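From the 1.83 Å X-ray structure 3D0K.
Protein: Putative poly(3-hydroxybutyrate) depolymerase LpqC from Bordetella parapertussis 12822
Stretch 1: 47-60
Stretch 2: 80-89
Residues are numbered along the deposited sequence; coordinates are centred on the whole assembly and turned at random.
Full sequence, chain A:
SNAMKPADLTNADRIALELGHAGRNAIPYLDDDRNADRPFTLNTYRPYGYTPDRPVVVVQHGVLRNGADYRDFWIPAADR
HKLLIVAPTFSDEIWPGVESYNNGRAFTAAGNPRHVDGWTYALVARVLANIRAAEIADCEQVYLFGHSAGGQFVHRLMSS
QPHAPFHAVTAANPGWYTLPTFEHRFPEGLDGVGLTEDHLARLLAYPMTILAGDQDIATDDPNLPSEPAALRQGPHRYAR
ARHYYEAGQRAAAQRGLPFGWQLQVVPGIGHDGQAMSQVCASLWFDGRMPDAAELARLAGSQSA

Stretch 1 (47-60) PYGYTPDRPVVVVQ
Stretch 2 (80-89) RHKLLIVAPT

Two neighbouring parallel strands, 56-60 and 84-89, pair in register Val-56/Leu-84, Val-57/Ile-85, Val-58/Val-86 (CA-CA 4.7 to 5.0 Å), their N-to-C directions 28° apart; the contact buries 868 Å². Four backbone hydrogen bonds make the ladder: Leu-84 N to Pro-55 O (3.0 Å), Val-57 N to Leu-84 O (2.8 Å), Val-86 N to Val-57 O (2.9 Å) and Val-59 N to Val-86 O (2.8 Å). Pro-88 has no amide hydrogen to continue it; instead a water donates to Val-59 O (2.7 Å) and Pro-88 O (2.9 Å), bridging the two strands. CA-H...O contacts reinforce the pairing, as from Val-58 CA to Val-86 O (3.2 Å).

Val-56 to Val-59 all have extended backbones (phi -92 to -118°, psi 121 to 128°) and chi1 t, a beta-branched shape well suited to a buried strand. Val-56, Val-58, Leu-84 and Val-86 share one sheet face. There Val-56 CG1 meets Val-86 CG2 (4.2 Å), Val-56 CG2 meets Leu-84 CD2 (4.2 Å), and Val-58 CG1 packs on Pro-88 CD (3.8 Å). Val-57 and Ile-85 occupy the other face. Ile-85 is m,m, which brings its end back towards stretch 1: CD1 lies 3.9 Å from Val-57 CB, while its CG2 is 4.1 Å from Val-59 CG2. Leu-83 (m,t) sets CD1 4.1 Å from Val-57 CG2 and CD2 3.8 Å from Pro-55 CB.

Before the strands, a type II turn from Pro-47 to Tyr-50 and a type I turn from Thr-51 to Arg-54 shape stretch 1. Gly-49 (phi/psi 91/2°) suits the first turn: a CB would jam against the preceding carbonyl and lie 3.3 Å from Lys-82 CE. Tyr-50 is t (chi2 -103°), laying its ring against Leu-84 (t,p), whose CB sits over one face, 3.8 Å from the ring centroid; Lys-82 O lies at the ring edge, 3.4 Å from Tyr-50 CD2. The Tyr-50 hydroxyl OH donates to Arg-54 O (2.8 Å), while Thr-51 OG1 (chi1 p) donates to Asp-53 OD1 (2.6 Å).

Lys-82 leaves the helix with positive phi (60/61°). Its m,m,t,t chain runs past Pro-47 and Gly-49, and NZ makes a weak hydrogen bond to Tyr-48 O (3.3 Å). Arg-54 (chi1 m) points its CA-to-CB bond toward stretch 2; Lys-82 O and His-81 O lie over one face of its guanidinium, with Arg-54 CZ 3.3 Å from His-81 O, an approach over the face that makes no hydrogen bond.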

# COMPACT_ATOMS: atom_id res chain seq x y z
N PRO A 47 -7.92 6.14 17.88
CA PRO A 47 -9.08 6.95 18.33
C PRO A 47 -9.49 6.60 19.75
O PRO A 47 -9.24 5.48 20.21
CB PRO A 47 -10.23 6.54 17.40
CG PRO A 47 -9.84 5.21 16.90
CD PRO A 47 -8.29 5.09 16.91
N TYR A 48 -10.19 7.50 20.42
CA TYR A 48 -10.86 7.08 21.65
C TYR A 48 -11.88 6.01 21.29
O TYR A 48 -12.50 6.06 20.25
CB TYR A 48 -11.56 8.25 22.32
CG TYR A 48 -10.57 9.24 22.85
CD1 TYR A 48 -9.81 8.95 23.98
CD2 TYR A 48 -10.42 10.48 22.26
CE1 TYR A 48 -8.90 9.86 24.52
CE2 TYR A 48 -9.50 11.41 22.78
CZ TYR A 48 -8.76 11.08 23.91
OH TYR A 48 -7.86 11.97 24.41
N GLY A 49 -11.95 4.98 22.12
CA GLY A 49 -12.92 3.96 21.91
C GLY A 49 -12.42 2.83 21.05
O GLY A 49 -13.19 1.91 20.76
N TYR A 50 -11.15 2.89 20.63
CA TYR A 50 -10.52 1.76 19.95
C TYR A 50 -10.46 0.56 20.90
O TYR A 50 -10.04 0.67 22.03
CB TYR A 50 -9.12 2.11 19.43
CG TYR A 50 -8.62 0.96 18.58
CD1 TYR A 50 -7.67 0.05 19.08
CD2 TYR A 50 -9.19 0.71 17.33
CE1 TYR A 50 -7.28 -1.06 18.34
CE2 TYR A 50 -8.80 -0.41 16.57
CZ TYR A 50 -7.85 -1.28 17.10
OH TYR A 50 -7.46 -2.39 16.37
N THR A 51 -10.91 -0.59 20.43
CA THR A 51 -10.77 -1.84 21.18
C THR A 51 -10.08 -2.84 20.21
O THR A 51 -10.12 -2.64 18.98
CB THR A 51 -12.14 -2.34 21.70
OG1 THR A 51 -13.00 -2.62 20.60
CG2 THR A 51 -12.83 -1.26 22.52
N PRO A 52 -9.39 -3.86 20.74
CA PRO A 52 -8.54 -4.75 19.89
C PRO A 52 -9.27 -5.53 18.79
O PRO A 52 -8.63 -6.01 17.87
CB PRO A 52 -7.90 -5.73 20.88
CG PRO A 52 -8.11 -5.16 22.22
CD PRO A 52 -9.31 -4.22 22.17
N ASP A 53 -10.59 -5.63 18.85
CA ASP A 53 -11.34 -6.34 17.80
C ASP A 53 -11.59 -5.49 16.56
O ASP A 53 -12.07 -6.00 15.53
CB ASP A 53 -12.70 -6.77 18.36
CG ASP A 53 -13.43 -5.63 19.05
OD1 ASP A 53 -12.98 -5.17 20.12
OD2 ASP A 53 -14.46 -5.20 18.53
N ARG A 54 -11.29 -4.20 16.65
CA ARG A 54 -11.65 -3.28 15.57
C ARG A 54 -10.59 -3.28 14.49
O ARG A 54 -9.43 -3.63 14.75
CB ARG A 54 -11.90 -1.86 16.12
CG ARG A 54 -12.93 -1.82 17.26
CD ARG A 54 -14.31 -1.45 16.79
NE ARG A 54 -14.51 -1.67 15.38
CZ ARG A 54 -15.51 -1.16 14.67
NH1 ARG A 54 -15.59 -1.42 13.36
NH2 ARG A 54 -16.44 -0.38 15.26
N PRO A 55 -10.94 -2.85 13.26
CA PRO A 55 -9.96 -2.92 12.17
C PRO A 55 -8.63 -2.10 12.36
O PRO A 55 -8.59 -1.07 13.06
CB PRO A 55 -10.73 -2.35 10.97
CG PRO A 55 -12.18 -2.65 11.29
CD PRO A 55 -12.25 -2.36 12.78
N VAL A 56 -7.57 -2.56 11.70
CA VAL A 56 -6.30 -1.84 11.63
C VAL A 56 -6.13 -1.46 10.19
O VAL A 56 -6.33 -2.30 9.34
CB VAL A 56 -5.14 -2.74 12.01
CG1 VAL A 56 -3.78 -2.01 11.78
CG2 VAL A 56 -5.38 -3.21 13.48
N VAL A 57 -5.88 -0.19 9.92
CA VAL A 57 -5.62 0.24 8.55
C VAL A 57 -4.13 0.61 8.41
O VAL A 57 -3.63 1.46 9.12
CB VAL A 57 -6.52 1.43 8.16
CG1 VAL A 57 -6.23 1.77 6.68
CG2 VAL A 57 -8.03 1.05 8.43
N VAL A 58 -3.42 -0.07 7.51
CA VAL A 58 -2.00 0.26 7.25
C VAL A 58 -2.07 1.26 6.07
O VAL A 58 -2.70 0.98 5.07
CB VAL A 58 -1.20 -0.98 6.89
CG1 VAL A 58 0.26 -0.64 6.55
CG2 VAL A 58 -1.22 -2.03 8.09
N VAL A 59 -1.45 2.43 6.22
CA VAL A 59 -1.53 3.47 5.18
C VAL A 59 -0.13 3.74 4.65
O VAL A 59 0.76 4.10 5.44
CB VAL A 59 -2.14 4.76 5.78
CG1 VAL A 59 -2.07 5.89 4.82
CG2 VAL A 59 -3.58 4.50 6.23
N GLN A 60 0.09 3.60 3.34
CA GLN A 60 1.42 3.90 2.78
C GLN A 60 1.48 5.22 2.00
O GLN A 60 0.72 5.39 1.07
CB GLN A 60 1.91 2.77 1.91
CG GLN A 60 2.14 1.45 2.67
CD GLN A 60 3.27 1.59 3.69
OE1 GLN A 60 4.19 2.46 3.54
NE2 GLN A 60 3.25 0.76 4.71
N ARG A 80 -14.69 7.97 13.42
CA ARG A 80 -16.07 7.49 13.12
C ARG A 80 -16.19 5.95 13.27
O ARG A 80 -17.07 5.41 13.95
CB ARG A 80 -16.47 7.97 11.71
CG ARG A 80 -17.88 7.57 11.27
CD ARG A 80 -18.51 8.69 10.40
NE ARG A 80 -19.63 8.20 9.59
CZ ARG A 80 -19.53 7.79 8.32
NH1 ARG A 80 -18.36 7.82 7.67
NH2 ARG A 80 -20.61 7.37 7.68
N HIS A 81 -15.23 5.24 12.69
CA HIS A 81 -15.29 3.80 12.62
C HIS A 81 -14.47 3.07 13.65
O HIS A 81 -14.54 1.83 13.68
CB HIS A 81 -14.93 3.33 11.20
CG HIS A 81 -15.80 3.91 10.15
ND1 HIS A 81 -17.12 3.55 10.01
CD2 HIS A 81 -15.56 4.85 9.20
CE1 HIS A 81 -17.66 4.24 9.02
NE2 HIS A 81 -16.73 5.02 8.50
N LYS A 82 -13.72 3.80 14.49
CA LYS A 82 -12.84 3.19 15.53
C LYS A 82 -11.77 2.29 14.86
O LYS A 82 -11.71 1.10 15.10
CB LYS A 82 -13.64 2.45 16.58
CG LYS A 82 -14.76 3.31 17.24
CD LYS A 82 -14.20 4.63 17.69
CE LYS A 82 -15.30 5.48 18.37
NZ LYS A 82 -14.91 6.92 18.22
N LEU A 83 -10.95 2.89 14.02
CA LEU A 83 -9.91 2.17 13.32
C LEU A 83 -8.58 2.55 13.95
O LEU A 83 -8.37 3.73 14.22
CB LEU A 83 -9.84 2.67 11.87
CG LEU A 83 -11.21 2.76 11.16
CD1 LEU A 83 -11.07 3.46 9.82
CD2 LEU A 83 -11.78 1.34 11.01
N LEU A 84 -7.65 1.58 14.03
CA LEU A 84 -6.28 1.91 14.40
C LEU A 84 -5.48 2.23 13.12
O LEU A 84 -5.40 1.42 12.22
CB LEU A 84 -5.66 0.72 15.12
CG LEU A 84 -4.19 0.93 15.55
CD1 LEU A 84 -4.10 2.03 16.64
CD2 LEU A 84 -3.63 -0.45 16.04
N ILE A 85 -4.94 3.43 13.03
CA ILE A 85 -4.19 3.82 11.82
C ILE A 85 -2.70 3.67 12.01
O ILE A 85 -2.16 4.18 12.99
CB ILE A 85 -4.49 5.32 11.44
CG1 ILE A 85 -6.01 5.55 11.30
CG2 ILE A 85 -3.73 5.70 10.10
CD1 ILE A 85 -6.79 4.58 10.36
N VAL A 86 -2.03 2.93 11.10
CA VAL A 86 -0.59 2.75 11.18
C VAL A 86 -0.00 3.10 9.83
O VAL A 86 -0.32 2.43 8.82
CB VAL A 86 -0.22 1.27 11.48
CG1 VAL A 86 1.26 1.05 11.46
CG2 VAL A 86 -0.81 0.82 12.86
N ALA A 87 0.86 4.12 9.83
CA ALA A 87 1.52 4.56 8.62
C ALA A 87 3.05 4.30 8.70
O ALA A 87 3.79 5.17 9.22
CB ALA A 87 1.20 6.00 8.36
N PRO A 88 3.50 3.12 8.22
CA PRO A 88 4.93 2.84 8.17
C PRO A 88 5.57 3.87 7.24
O PRO A 88 5.21 3.95 6.07
CB PRO A 88 5.02 1.42 7.58
CG PRO A 88 3.61 0.80 7.85
CD PRO A 88 2.70 1.99 7.67
N THR A 89 6.56 4.60 7.78
CA THR A 89 7.09 5.79 7.13
C THR A 89 8.58 5.64 6.84
O THR A 89 9.37 5.46 7.76
CB THR A 89 6.86 7.00 8.03
OG1 THR A 89 5.45 7.07 8.30
CG2 THR A 89 7.30 8.26 7.36
O HOH W 1 3.01 5.61 5.24